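Local coordinates for cytochrome c-552/4 domain-containing protein (Ignicoccus hospitalis KIN4/I, PDB 4QO5), which binds eight heme c groups as a membrane-associated octaheme cytochrome c and probably carries electrons, at residues Leu319-Pro324 / Met365-Ala370; Glu337-Ser342 / Ala357-Lys362; Thr425-Thr430 / Ser479-Thr484. All blocks are in the same frame, centred on the assembly; numbering follows the deposited sequence.

Interaction 1. Residues Leu319-Pro324 / Met365-Ala370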
loop_
_atom_site.group_PDB
_atom_site.type_symbol
_atom_site.label_atom_id
_atom_site.label_comp_id
_atom_site.label_asym_id
_atom_site.label_seq_id
_atom_site.Cartn_x
_atom_site.Cartn_y
_atom_site.Cartn_z
ATOM N N LEU A 319 21.973 -1.602 -12.941
ATOM C CA LEU A 319 23.101 -0.728 -12.639
ATOM C C LEU A 319 23.982 -0.451 -13.858
ATOM O O LEU A 319 25.164 -0.807 -13.852
ATOM C CB LEU A 319 23.936 -1.342 -11.513
ATOM C CG LEU A 319 23.181 -1.501 -10.187
ATOM C CD1 LEU A 319 23.936 -2.418 -9.218
ATOM C CD2 LEU A 319 22.900 -0.126 -9.551
ATOM N N ILE A 320 23.431 0.168 -14.905
ATOM C CA ILE A 320 22.034 0.625 -14.959
ATOM C C ILE A 320 21.142 -0.427 -15.638
ATOM O O ILE A 320 19.913 -0.320 -15.613
ATOM C CB ILE A 320 21.923 1.942 -15.736
ATOM C CG1 ILE A 320 22.359 1.716 -17.188
ATOM C CG2 ILE A 320 22.742 3.043 -15.042
ATOM C CD1 ILE A 320 22.212 2.923 -18.086
ATOM N N TYR A 321 21.774 -1.444 -16.225
ATOM C CA TYR A 321 21.061 -2.572 -16.838
ATOM C C TYR A 321 21.026 -3.780 -15.902
ATOM O O TYR A 321 21.880 -3.910 -15.028
ATOM C CB TYR A 321 21.747 -2.971 -18.145
ATOM C CG TYR A 321 21.915 -1.808 -19.097
ATOM C CD1 TYR A 321 20.824 -1.304 -19.804
ATOM C CD2 TYR A 321 23.144 -1.192 -19.263
ATOM C CE1 TYR A 321 20.971 -0.236 -20.665
ATOM C CE2 TYR A 321 23.297 -0.120 -20.120
ATOM C CZ TYR A 321 22.199 0.357 -20.817
ATOM O OH TYR A 321 22.341 1.429 -21.676
ATOM N N ALA A 322 20.053 -4.666 -16.100
ATOM C CA ALA A 322 20.033 -5.949 -15.410
ATOM C C ALA A 322 21.199 -6.770 -15.974
ATOM O O ALA A 322 21.502 -6.699 -17.171
ATOM C CB ALA A 322 18.707 -6.671 -15.636
ATOM N N HIS A 323 21.848 -7.538 -15.109
ATOM C CA HIS A 323 23.125 -8.165 -15.463
ATOM C C HIS A 323 23.328 -9.460 -14.684
ATOM O O HIS A 323 22.728 -9.653 -13.648
ATOM C CB HIS A 323 24.256 -7.198 -15.146
ATOM C CG HIS A 323 24.211 -6.664 -13.750
ATOM N ND1 HIS A 323 23.376 -5.632 -13.380
ATOM C CD2 HIS A 323 24.890 -7.018 -12.632
ATOM C CE1 HIS A 323 23.546 -5.369 -12.095
ATOM N NE2 HIS A 323 24.458 -6.196 -11.616
ATOM N N PRO A 324 24.212 -10.353 -15.177
ATOM C CA PRO A 324 24.422 -11.577 -14.394
ATOM C C PRO A 324 24.897 -11.242 -12.981
ATOM O O PRO A 324 25.568 -10.226 -12.779
ATOM C CB PRO A 324 25.523 -12.316 -15.182
ATOM C CG PRO A 324 25.380 -11.809 -16.586
ATOM C CD PRO A 324 24.936 -10.366 -16.456
ATOM N N MET A 365 31.004 -0.180 -11.968
ATOM C CA MET A 365 29.673 -0.703 -12.243
ATOM C C MET A 365 29.832 -2.117 -12.780
ATOM O O MET A 365 30.934 -2.492 -13.196
ATOM C CB MET A 365 28.964 0.196 -13.249
ATOM C CG MET A 365 28.508 1.523 -12.629
ATOM S SD MET A 365 28.082 2.734 -13.878
ATOM C CE MET A 365 26.474 2.130 -14.377
ATOM N N PRO A 366 28.756 -2.919 -12.738
ATOM C CA PRO A 366 28.870 -4.318 -13.167
ATOM C C PRO A 366 28.805 -4.495 -14.676
ATOM O O PRO A 366 29.236 -5.530 -15.205
ATOM C CB PRO A 366 27.665 -4.994 -12.499
ATOM C CG PRO A 366 26.682 -3.882 -12.247
ATOM C CD PRO A 366 27.493 -2.648 -12.013
ATOM N N ILE A 367 28.274 -3.489 -15.362
ATOM C CA ILE A 367 28.014 -3.606 -16.792
ATOM C C ILE A 367 28.253 -2.246 -17.461
ATOM O O ILE A 367 28.115 -1.199 -16.818
ATOM C CB ILE A 367 26.564 -4.144 -17.015
ATOM C CG1 ILE A 367 26.312 -4.528 -18.475
ATOM C CG2 ILE A 367 25.509 -3.156 -16.462
ATOM C CD1 ILE A 367 25.003 -5.299 -18.685
ATOM N N SER A 368 28.631 -2.261 -18.736
ATOM C CA SER A 368 28.905 -1.030 -19.480
ATOM C C SER A 368 27.640 -0.188 -19.692
ATOM O O SER A 368 26.523 -0.660 -19.468
ATOM C CB SER A 368 29.535 -1.361 -20.828
ATOM O OG SER A 368 28.739 -2.286 -21.554
ATOM N N LEU A 369 27.823 1.053 -20.136
ATOM C CA LEU A 369 26.700 1.978 -20.315
ATOM C C LEU A 369 25.937 1.711 -21.602
ATOM O O LEU A 369 24.790 2.138 -21.762
ATOM C CB LEU A 369 27.196 3.423 -20.312
ATOM C CG LEU A 369 27.888 3.878 -19.030
ATOM C CD1 LEU A 369 28.367 5.316 -19.167
ATOM C CD2 LEU A 369 26.968 3.725 -17.819
ATOM N N ALA A 370 26.583 1.016 -22.529
ATOM C CA ALA A 370 25.972 0.705 -23.811
ATOM C C ALA A 370 26.574 -0.592 -24.325
ATOM O O ALA A 370 27.717 -0.914 -23.999
ATOM C CB ALA A 370 26.227 1.839 -24.798
HETATM O O HOH W 1 25.680 0.378 -16.859
#
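The imidazole of His323 takes Pro366 on one face. CG of the proline sits 3.5 Å from the ring centroid, 21° off the normal, and forms a CH-pi contact. The rim of the same ring points back at its own chain: ND1 donates to Tyr321 O at 2.8 Å, nearly in the ring plane. With CG between the backbone N and the carbonyl carbon (chi1 52°), the ring reaches this carbonyl, and the bond holds its rotation. The phenol of Tyr321 has Ile320 CG1 over one face. At its edge lie Ser368 O and Leu369 O, and Tyr321 OH donates to Leu369 O at 2.6 Å, from above the carbonyl plane. Ile367 crosses Tyr321 at about a right angle, with CD1 4.0 Å from Tyr321 CB and CG2 near the phenol edge. Met365, bent at chi3, brings CE to 3.9 Å from Ile320 CG2. A water accepts from Ile320 N and donates to Ile367 O, so it bridges the two backbones. This is buried packing of a loop and the start of strand 323-324 against loop 365-370: Leu319 belongs to a heme c pocket, and His323 pairs with Arg315 in a two-stranded antiparallel sheet.

Interaction 2. Residues Glu337-Ser342 / Ala357-Lys362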
loop_
_atom_site.group_PDB
_atom_site.type_symbol
_atom_site.label_atom_id
_atom_site.label_comp_id
_atom_site.label_asym_id
_atom_site.label_seq_id
_atom_site.Cartn_x
_atom_site.Cartn_y
_atom_site.Cartn_z
ATOM N N GLU A 337 34.703 -1.415 -18.405
ATOM C CA GLU A 337 34.840 -0.430 -19.474
ATOM C C GLU A 337 33.464 0.172 -19.778
ATOM O O GLU A 337 32.501 -0.553 -20.029
ATOM C CB GLU A 337 35.416 -1.081 -20.731
ATOM C CG GLU A 337 36.765 -0.524 -21.151
ATOM C CD GLU A 337 37.366 -1.294 -22.308
ATOM O OE1 GLU A 337 36.998 -2.477 -22.485
ATOM O OE2 GLU A 337 38.202 -0.715 -23.039
ATOM N N ALA A 338 33.371 1.498 -19.744
ATOM C CA ALA A 338 32.073 2.171 -19.787
ATOM C C ALA A 338 31.437 2.219 -21.176
ATOM O O ALA A 338 30.228 2.032 -21.325
ATOM C CB ALA A 338 32.199 3.573 -19.219
ATOM N N MET A 339 32.255 2.478 -22.189
ATOM C CA MET A 339 31.752 2.754 -23.528
ATOM C C MET A 339 32.644 2.140 -24.600
ATOM O O MET A 339 33.786 2.566 -24.776
ATOM C CB MET A 339 31.678 4.266 -23.742
ATOM C CG MET A 339 31.294 4.693 -25.153
ATOM S SD MET A 339 29.571 4.343 -25.551
ATOM C CE MET A 339 28.733 5.209 -24.223
ATOM N N PRO A 340 32.130 1.131 -25.320
ATOM C CA PRO A 340 32.905 0.562 -26.430
ATOM C C PRO A 340 33.133 1.619 -27.510
ATOM O O PRO A 340 32.233 2.411 -27.771
ATOM C CB PRO A 340 31.997 -0.556 -26.952
ATOM C CG PRO A 340 31.119 -0.908 -25.788
ATOM C CD PRO A 340 30.882 0.390 -25.071
ATOM N N GLU A 341 34.317 1.639 -28.113
ATOM C CA GLU A 341 34.652 2.670 -29.095
ATOM C C GLU A 341 33.803 2.594 -30.370
ATOM O O GLU A 341 33.556 3.614 -31.019
ATOM C CB GLU A 341 36.143 2.622 -29.456
ATOM C CG GLU A 341 36.580 3.746 -30.394
ATOM C CD GLU A 341 37.434 3.261 -31.554
ATOM O OE1 GLU A 341 38.210 2.301 -31.363
ATOM O OE2 GLU A 341 37.325 3.840 -32.660
ATOM N N SER A 342 33.361 1.394 -30.732
ATOM C CA SER A 342 32.558 1.233 -31.939
ATOM C C SER A 342 31.184 1.856 -31.725
ATOM O O SER A 342 30.591 2.420 -32.644
ATOM C CB SER A 342 32.428 -0.242 -32.327
ATOM O OG SER A 342 31.412 -0.880 -31.577
ATOM N N ALA A 357 34.167 10.942 -24.868
ATOM C CA ALA A 357 34.893 11.163 -23.621
ATOM C C ALA A 357 34.805 9.971 -22.665
ATOM O O ALA A 357 35.425 9.977 -21.601
ATOM C CB ALA A 357 34.393 12.428 -22.937
ATOM N N LEU A 358 34.039 8.953 -23.043
ATOM C CA LEU A 358 33.873 7.769 -22.203
ATOM C C LEU A 358 34.692 6.570 -22.690
ATOM O O LEU A 358 34.812 5.559 -21.993
ATOM C CB LEU A 358 32.396 7.395 -22.106
ATOM C CG LEU A 358 31.588 8.220 -21.106
ATOM C CD1 LEU A 358 30.137 7.789 -21.120
ATOM C CD2 LEU A 358 32.182 8.079 -19.710
ATOM N N VAL A 359 35.257 6.684 -23.885
ATOM C CA VAL A 359 36.041 5.591 -24.440
ATOM C C VAL A 359 37.298 5.389 -23.603
ATOM O O VAL A 359 38.057 6.328 -23.374
ATOM C CB VAL A 359 36.419 5.860 -25.901
ATOM C CG1 VAL A 359 37.002 4.606 -26.536
ATOM C CG2 VAL A 359 35.200 6.330 -26.669
ATOM N N GLY A 360 37.495 4.168 -23.119
ATOM C CA GLY A 360 38.652 3.855 -22.300
ATOM C C GLY A 360 38.491 4.223 -20.835
ATOM O O GLY A 360 39.403 4.027 -20.036
ATOM N N VAL A 361 37.334 4.761 -20.475
ATOM C CA VAL A 361 37.061 5.082 -19.083
ATOM C C VAL A 361 36.510 3.857 -18.356
ATOM O O VAL A 361 35.661 3.141 -18.887
ATOM C CB VAL A 361 36.069 6.258 -18.962
ATOM C CG1 VAL A 361 35.794 6.582 -17.505
ATOM C CG2 VAL A 361 36.611 7.480 -19.689
ATOM N N LYS A 362 37.017 3.609 -17.151
ATOM C CA LYS A 362 36.509 2.530 -16.309
ATOM C C LYS A 362 35.535 3.114 -15.302
ATOM O O LYS A 362 35.810 4.157 -14.713
ATOM C CB LYS A 362 37.656 1.859 -15.557
ATOM C CG LYS A 362 38.683 1.180 -16.445
ATOM C CD LYS A 362 38.134 -0.099 -17.042
ATOM C CE LYS A 362 39.253 -0.982 -17.563
ATOM N NZ LYS A 362 40.107 -0.249 -18.537
HETATM O O HOH W 2 36.257 1.983 -24.483
#
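Met339, Glu337 and Val359 bury the most surface here. Met339 lies over the start of the turn in 357-362. Its CB packs on Leu358 CB at 3.6 Å. CG is anti to the backbone N (chi1 174°), and the chain then bends at chi2 and chi3. The carbonyl of Met339 uses a water: the water donates to Met339 O at 2.6 Å and accepts from Gly360 N at 2.9 Å. It thereby joins the two backbones.

Val359 lies next to the first turn of helix 341-349. Its CG1, anti to the backbone N, touches Glu341 CB at 3.6 Å, and the two side chains cross obliquely. The acid group of Glu341 leads away from this apolar touch.

Glu337 faces Lys362 in an antiparallel non-hydrogen-bonded pair, with both side chains on the same face. The lysine chain folds back, so that its CD lies 3.9 Å from Glu337 N. The charged ends stay apart, with Glu337 OE2 4.9 Å from Lys362 NZ; any attraction between them is probably modest.

Next to this pair, Ala338 N donates to Val361 O at 2.9 Å, nearly along the C=O axis. A type II turn from Leu358 to Val361, closed by Val361 N to Leu358 O, presents that carbonyl. Gly360 has the positive phi (83°) of such a turn.

Strands 336-337 and 362-363 thus meet beside helix 341-349, which starts after Pro340 at the N-cap position. Met339 and Val359 both touch Ala344 of that helix, while Leu358 packs on Leu369.

Interaction 3. Residues Thr425-Thr430 / Ser479-Thr484. With HEC (heme c), chain H.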
loop_
_atom_site.group_PDB
_atom_site.type_symbol
_atom_site.label_atom_id
_atom_site.label_comp_id
_atom_site.label_asym_id
_atom_site.label_seq_id
_atom_site.Cartn_x
_atom_site.Cartn_y
_atom_site.Cartn_z
ATOM N N THR A 425 12.844 -12.357 -21.336
ATOM C CA THR A 425 12.393 -11.421 -22.368
ATOM C C THR A 425 12.210 -10.022 -21.782
ATOM O O THR A 425 12.477 -9.016 -22.449
ATOM C CB THR A 425 11.081 -11.865 -23.077
ATOM O OG1 THR A 425 9.949 -11.634 -22.226
ATOM C CG2 THR A 425 11.149 -13.344 -23.504
ATOM N N GLN A 426 11.770 -9.959 -20.531
ATOM C CA GLN A 426 11.587 -8.661 -19.876
ATOM C C GLN A 426 12.898 -7.985 -19.506
ATOM O O GLN A 426 13.000 -6.755 -19.547
ATOM C CB GLN A 426 10.653 -8.786 -18.670
ATOM C CG GLN A 426 9.263 -9.183 -19.113
ATOM C CD GLN A 426 8.763 -8.298 -20.240
ATOM O OE1 GLN A 426 8.389 -7.141 -20.017
ATOM N NE2 GLN A 426 8.768 -8.831 -21.463
ATOM N N ILE A 427 13.903 -8.797 -19.184
ATOM C CA ILE A 427 15.260 -8.303 -18.949
ATOM C C ILE A 427 15.767 -7.674 -20.240
ATOM O O ILE A 427 16.288 -6.564 -20.232
ATOM C CB ILE A 427 16.195 -9.444 -18.477
ATOM C CG1 ILE A 427 15.868 -9.801 -17.021
ATOM C CG2 ILE A 427 17.685 -9.065 -18.628
ATOM C CD1 ILE A 427 16.404 -11.146 -16.583
ATOM N N GLU A 428 15.577 -8.378 -21.356
ATOM C CA GLU A 428 15.987 -7.880 -22.665
ATOM C C GLU A 428 15.265 -6.587 -23.037
ATOM O O GLU A 428 15.883 -5.628 -23.498
ATOM C CB GLU A 428 15.718 -8.930 -23.750
ATOM C CG GLU A 428 15.845 -8.355 -25.156
ATOM C CD GLU A 428 15.037 -9.119 -26.189
ATOM O OE1 GLU A 428 15.226 -10.351 -26.295
ATOM O OE2 GLU A 428 14.210 -8.487 -26.889
ATOM N N GLU A 429 13.948 -6.574 -22.868
ATOM C CA GLU A 429 13.157 -5.405 -23.256
ATOM C C GLU A 429 13.402 -4.200 -22.347
ATOM O O GLU A 429 13.582 -3.080 -22.827
ATOM C CB GLU A 429 11.673 -5.764 -23.364
ATOM C CG GLU A 429 11.448 -6.702 -24.550
ATOM C CD GLU A 429 10.041 -7.248 -24.657
ATOM O OE1 GLU A 429 9.200 -6.933 -23.785
ATOM O OE2 GLU A 429 9.786 -8.005 -25.625
ATOM N N THR A 430 13.447 -4.418 -21.042
ATOM C CA THR A 430 13.707 -3.286 -20.149
ATOM C C THR A 430 15.106 -2.730 -20.354
ATOM O O THR A 430 15.307 -1.512 -20.282
ATOM C CB THR A 430 13.491 -3.620 -18.659
ATOM O OG1 THR A 430 14.261 -4.774 -18.310
ATOM C CG2 THR A 430 12.003 -3.870 -18.386
ATOM N N SER A 479 10.908 -2.364 -11.530
ATOM C CA SER A 479 9.583 -2.851 -11.173
ATOM C C SER A 479 9.083 -3.883 -12.177
ATOM O O SER A 479 8.476 -4.891 -11.801
ATOM C CB SER A 479 8.588 -1.698 -11.058
ATOM O OG SER A 479 8.849 -0.935 -9.891
ATOM N N ILE A 480 9.349 -3.637 -13.453
ATOM C CA ILE A 480 8.907 -4.569 -14.494
ATOM C C ILE A 480 9.568 -5.933 -14.330
ATOM O O ILE A 480 8.916 -6.979 -14.428
ATOM C CB ILE A 480 9.201 -4.006 -15.901
ATOM C CG1 ILE A 480 8.289 -2.811 -16.177
ATOM C CG2 ILE A 480 8.983 -5.087 -16.987
ATOM C CD1 ILE A 480 8.766 -1.931 -17.323
ATOM N N ARG A 481 10.873 -5.916 -14.064
ATOM C CA ARG A 481 11.621 -7.144 -13.864
ATOM C C ARG A 481 11.177 -7.847 -12.580
ATOM O O ARG A 481 10.957 -9.050 -12.583
ATOM C CB ARG A 481 13.123 -6.848 -13.842
ATOM C CG ARG A 481 13.647 -6.379 -15.201
ATOM C CD ARG A 481 15.169 -6.216 -15.183
ATOM N NE ARG A 481 15.614 -5.037 -14.442
ATOM C CZ ARG A 481 16.107 -3.940 -15.013
ATOM N NH1 ARG A 481 16.193 -3.857 -16.331
ATOM N NH2 ARG A 481 16.505 -2.919 -14.268
ATOM N N TYR A 482 11.011 -7.086 -11.497
ATOM C CA TYR A 482 10.542 -7.666 -10.239
ATOM C C TYR A 482 9.165 -8.319 -10.396
ATOM O O TYR A 482 8.912 -9.415 -9.864
ATOM C CB TYR A 482 10.404 -6.568 -9.173
ATOM C CG TYR A 482 11.641 -6.285 -8.347
ATOM C CD1 TYR A 482 12.897 -6.167 -8.929
ATOM C CD2 TYR A 482 11.536 -6.105 -6.979
ATOM C CE1 TYR A 482 14.026 -5.876 -8.143
ATOM C CE2 TYR A 482 12.650 -5.816 -6.195
ATOM C CZ TYR A 482 13.884 -5.710 -6.776
ATOM O OH TYR A 482 14.975 -5.421 -5.971
ATOM N N GLY A 483 8.261 -7.603 -11.059
ATOM C CA GLY A 483 6.880 -8.038 -11.226
ATOM C C GLY A 483 6.802 -9.293 -12.074
ATOM O O GLY A 483 5.976 -10.172 -11.836
ATOM N N THR A 484 7.695 -9.388 -13.052
ATOM C CA THR A 484 7.739 -10.576 -13.927
ATOM C C THR A 484 8.306 -11.750 -13.136
ATOM O O THR A 484 7.742 -12.829 -13.135
ATOM C CB THR A 484 8.577 -10.304 -15.171
ATOM O OG1 THR A 484 8.053 -9.148 -15.836
ATOM C CG2 THR A 484 8.557 -11.511 -16.133
HETATM FE FE HEC H . 11.929 -12.732 -4.808
HETATM C CHA HEC H . 14.094 -11.772 -7.312
HETATM C CHB HEC H . 13.173 -10.312 -2.736
HETATM C CHC HEC H . 9.312 -13.213 -2.724
HETATM C CHD HEC H . 11.297 -15.634 -6.362
HETATM N NA HEC H . 13.361 -11.340 -4.988
HETATM C C1A HEC H . 14.084 -11.040 -6.134
HETATM C C2A HEC H . 14.827 -9.828 -5.895
HETATM C C3A HEC H . 14.560 -9.405 -4.646
HETATM C C4A HEC H . 13.646 -10.353 -4.037
HETATM C CMA HEC H . 15.120 -8.156 -3.921
HETATM C CAA HEC H . 15.733 -9.153 -6.949
HETATM C CBA HEC H . 17.202 -9.388 -6.576
HETATM C CGA HEC H . 17.989 -8.920 -7.773
HETATM O O1A HEC H . 18.241 -7.693 -7.888
HETATM O O2A HEC H . 18.320 -9.777 -8.635
HETATM N NB HEC H . 11.415 -11.961 -3.045
HETATM C C1B HEC H . 11.987 -10.876 -2.419
HETATM C C2B HEC H . 11.066 -10.358 -1.469
HETATM C C3B HEC H . 9.994 -11.158 -1.544
HETATM C C4B HEC H . 10.204 -12.190 -2.495
HETATM C CMB HEC H . 11.406 -9.111 -0.599
HETATM C CAB HEC H . 8.622 -11.190 -0.898
HETATM C CBB HEC H . 8.048 -9.795 -0.631
HETATM N NC HEC H . 10.657 -14.158 -4.487
HETATM C C1C HEC H . 9.549 -14.176 -3.663
HETATM C C2C HEC H . 8.883 -15.458 -3.778
HETATM C C3C HEC H . 9.289 -15.913 -4.980
HETATM C C4C HEC H . 10.494 -15.234 -5.327
HETATM C CMC HEC H . 7.464 -15.600 -3.189
HETATM C CAC HEC H . 8.939 -17.157 -5.829
HETATM C CBC HEC H . 7.511 -17.713 -5.730
HETATM N ND HEC H . 12.602 -13.573 -6.559
HETATM C C1D HEC H . 12.151 -14.797 -7.027
HETATM C C2D HEC H . 12.751 -15.070 -8.297
HETATM C C3D HEC H . 13.600 -13.855 -8.608
HETATM C C4D HEC H . 13.462 -12.975 -7.463
HETATM C CMD HEC H . 12.521 -16.320 -9.175
HETATM C CAD HEC H . 14.505 -13.624 -9.823
HETATM C CBD HEC H . 15.827 -14.310 -9.418
HETATM C CGD HEC H . 16.979 -13.653 -10.127
HETATM O O1D HEC H . 16.843 -12.464 -10.500
HETATM O O2D HEC H . 18.040 -14.306 -10.329
#
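Two antiparallel helices pack here beside a heme c pocket, to which Tyr482 belongs. The axes of the two short segments run at 174° between their N-to-C directions and approach to 9.4 Å. The heme lies next to Tyr482, whose OH is 3.4 Å from the heme methyl CMA. The same hydroxyl hydrogen-bonds a propionate oxygen of another heme c, so the tyrosine stands between two cofactors.

The one hydrogen bond between the segments runs from Arg481 NH1 to Thr430 OG1, at 2.9 Å. It is bent (131° at the hydrogen), and the oxygen is tilted from the guanidinium plane. Thr430 OG1 in turn donates to Gln426 O at 2.7 Å, on a lone pair in the carbonyl plane. This hydroxyl therefore both accepts and donates. The rest of the guanidinium is held by Leu316 O at NE and by Asn478 OD1 at NH2. Thr430 CG2, on the other branch, rests on Ile480 CG2 at 3.5 Å.

Gln426 lies across Thr484, with its CG 3.5 Å from Thr484 OG1. Its amide is well gripped. NE2 donates to Thr425 OG1, nearly in the amide plane, and to Glu429 OE1 at 3.0 Å, while OE1 accepts from Trp498 NE1. Thr484 OG1 donates to Ile480 O, four residues back, just as Thr430 OG1 does to Gln426 O.

Helices 413-447 and 464-485 thus pair side by side. Trp498 of helix 498-520 touches both helices, and Leu501 packs on Ile480. The second subunit reaches the same region, with Thr161 and Thr165 hydrogen-bonded to Glu429 and Thr484.

How the interactions relate
From the N terminus, interaction 1 opens first, at 319-324 just after the heme-lining strand 314-315, and closes at 365-370. Interaction 2 is nested inside that loop: its first segment leads into helix 341-349, and its second brings the chain back. The two touch, probably through a hydrogen bond from Leu369 N to Ala338 O. Interaction 3 follows in series and pairs helices 413-447 and 464-485, closing the mostly helical span between them. It meets interaction 1 where Ala322 packs on Arg481 and Ile427. Interactions 2 and 3 do not touch, their nearest atoms being about 15 Å apart. Interaction 1 therefore lies between the outlying loop region and the helix pair.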